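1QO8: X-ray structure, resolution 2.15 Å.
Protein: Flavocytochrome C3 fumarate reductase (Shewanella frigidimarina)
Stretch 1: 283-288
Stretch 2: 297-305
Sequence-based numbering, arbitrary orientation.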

# COMPACT_ATOMS: atom_id res chain seq x y z
N SER A 283 6.79 -21.44 8.75
CA SER A 283 7.50 -21.02 9.93
C SER A 283 8.75 -20.25 9.51
O SER A 283 9.41 -20.75 8.60
N VAL A 284 8.97 -19.11 10.16
CA VAL A 284 10.23 -18.41 9.88
C VAL A 284 11.29 -19.18 10.67
O VAL A 284 11.03 -19.40 11.85
N VAL A 285 12.35 -19.55 9.98
CA VAL A 285 13.41 -20.30 10.66
C VAL A 285 14.79 -19.69 10.44
O VAL A 285 15.73 -20.39 10.82
N GLY A 286 14.93 -18.44 10.03
CA GLY A 286 16.29 -17.81 10.09
C GLY A 286 16.28 -16.84 8.90
O GLY A 286 15.17 -16.44 8.52
N ALA A 287 17.43 -16.47 8.35
CA ALA A 287 17.39 -15.32 7.44
C ALA A 287 18.72 -15.34 6.73
O ALA A 287 19.66 -15.83 7.37
N VAL A 288 18.79 -14.91 5.50
CA VAL A 288 20.03 -14.76 4.80
C VAL A 288 20.55 -13.35 5.01
O VAL A 288 19.84 -12.32 4.82
N TYR A 297 25.19 -15.75 3.75
CA TYR A 297 25.17 -16.94 4.61
C TYR A 297 23.85 -16.98 5.36
O TYR A 297 23.20 -15.91 5.46
N MET A 298 23.50 -18.09 5.95
CA MET A 298 22.19 -18.22 6.57
C MET A 298 22.49 -18.43 8.05
O MET A 298 23.39 -19.19 8.37
N ILE A 299 21.69 -17.74 8.85
CA ILE A 299 21.63 -17.96 10.27
C ILE A 299 20.29 -18.66 10.54
O ILE A 299 19.32 -18.11 10.10
N GLY A 300 20.27 -19.80 11.23
CA GLY A 300 18.96 -20.41 11.54
C GLY A 300 18.63 -19.93 12.94
O GLY A 300 19.53 -19.66 13.77
N ALA A 301 17.35 -19.80 13.22
CA ALA A 301 16.97 -19.16 14.47
C ALA A 301 15.53 -19.60 14.72
O ALA A 301 14.82 -19.70 13.72
N LYS A 302 15.18 -19.85 15.96
CA LYS A 302 13.81 -20.11 16.30
C LYS A 302 13.00 -18.81 16.30
O LYS A 302 11.81 -18.94 16.04
N SER A 303 13.60 -17.65 16.67
CA SER A 303 12.83 -16.41 16.49
C SER A 303 13.67 -15.30 15.82
O SER A 303 14.90 -15.18 15.99
N VAL A 304 13.05 -14.51 14.99
CA VAL A 304 13.60 -13.42 14.20
C VAL A 304 12.74 -12.19 14.54
O VAL A 304 11.51 -12.23 14.57
N VAL A 305 13.38 -11.11 14.99
CA VAL A 305 12.70 -9.86 15.38
C VAL A 305 13.11 -8.79 14.36
O VAL A 305 14.31 -8.50 14.22

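Antiparallel pairing of strand 284-288 with the strand of the second stretch in flavocytochrome c3 fumarate reductase; the two axes come within 4.1 Å, and the two stretches together bury 429 Å², both sides summed. Backbone hydrogen bonds hold the strands together, and side chains fill in around them. S283 lies before the strand and makes no contact with the second stretch; its side chain (chi1 m) has its hydroxyl bonded elsewhere in the structure. V284 points toward the second stretch. With chi1 t, its CG1 meets CG2 of V304, also t and also pointing in, at 3.6 Å, an apolar contact reaching past the corner that the chain turns at K302. The backbone at this end is joined through a water, which donates to V284 O at 2.7 Å and to K302 O at 2.9 Å, so two carbonyls that could not bond each other share one bridging molecule. The K302 side chain itself points away and is exposed. V285 (chi1 m) leaves its backbone sideways, and its CG2 lies 4.4 Å from CE of M298, a loose apolar contact. Its carbonyl does more: V285 O accepts from A301 N at 3.0 Å and also receives a CA-H...O contact from G300 CA at 3.3 Å. A301 has its methyl group turned sideways. G286 faces G300 in a non-hydrogen-bonded pair, CA to CA 4.0 Å. Its CA approaches I299 O to 3.0 Å, and a CB here would point toward the second stretch and fall 2.0 Å from that oxygen and 2.7 Å from G300 CA. Its backbone angles (149/-156) by themselves call for glycine. The CG2 of V304 comes within 4.1 Å of G286 CA, so this valine packs on bare backbone as well as on V284. A287 and I299 form the hydrogen-bonded pair: A287 N donates to I299 O at 3.1 Å, and I299 N donates to A287 O at 3.2 Å, the latter nearly straight at 169°. Their side chains, the alanine methyl and the isoleucine (chi1 m, chi2 t), share one face of the sheet. V288 (chi1 t) and M298 project from the other face, their CA atoms 4.4 Å apart. M298 is extended, t at all three chi angles, which carries its CE back along the first strand to V285. V288 CA also makes a CA-H...O contact with Y297 O at 3.4 Å; the Y297 side chain (chi1 p) points away, its hydroxyl bonded elsewhere.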

# COMPACT_ATOMS: atom_id res chain seq x y z
CB SER A 283 7.97 -22.19 10.80
OG SER A 283 6.95 -22.48 11.73
CB VAL A 284 10.25 -16.93 10.32
CG1 VAL A 284 11.66 -16.36 10.25
CG2 VAL A 284 9.29 -16.14 9.45
CB VAL A 285 13.49 -21.77 10.18
CG1 VAL A 285 12.25 -22.55 10.63
CG2 VAL A 285 13.68 -21.89 8.67
CB ALA A 287 17.32 -14.06 8.36
CB VAL A 288 19.82 -14.98 3.30
CG1 VAL A 288 21.16 -14.94 2.56
CG2 VAL A 288 19.12 -16.35 3.03
CB TYR A 297 26.29 -16.98 5.60
CG TYR A 297 26.31 -15.97 6.71
CD1 TYR A 297 26.77 -14.68 6.43
CD2 TYR A 297 25.89 -16.28 7.99
CE1 TYR A 297 26.80 -13.72 7.45
CE2 TYR A 297 25.92 -15.33 8.99
CZ TYR A 297 26.38 -14.05 8.70
OH TYR A 297 26.44 -13.11 9.69
CB MET A 298 21.29 -19.35 6.09
CG MET A 298 20.07 -19.74 6.92
SD MET A 298 18.99 -20.97 6.08
CE MET A 298 17.88 -21.37 7.41
CB ILE A 299 21.66 -16.63 11.07
CG1 ILE A 299 22.94 -15.85 10.84
CG2 ILE A 299 21.41 -16.83 12.55
CD1 ILE A 299 22.89 -14.41 11.37
CB ALA A 301 17.03 -17.63 14.26
CB LYS A 302 13.69 -20.78 17.67
CG LYS A 302 14.18 -22.24 17.64
CD LYS A 302 14.01 -22.89 19.04
CE LYS A 302 13.70 -24.40 18.91
NZ LYS A 302 12.67 -24.87 19.90
CB SER A 303 12.38 -15.94 17.83
OG SER A 303 11.41 -16.70 18.47
CB VAL A 304 13.54 -13.69 12.70
CG1 VAL A 304 14.23 -12.54 11.95
CG2 VAL A 304 14.29 -14.97 12.28
CB VAL A 305 13.14 -9.43 16.78
CG1 VAL A 305 12.55 -8.07 17.21
CG2 VAL A 305 12.91 -10.46 17.88
O HOH W 1 11.10 -20.93 14.02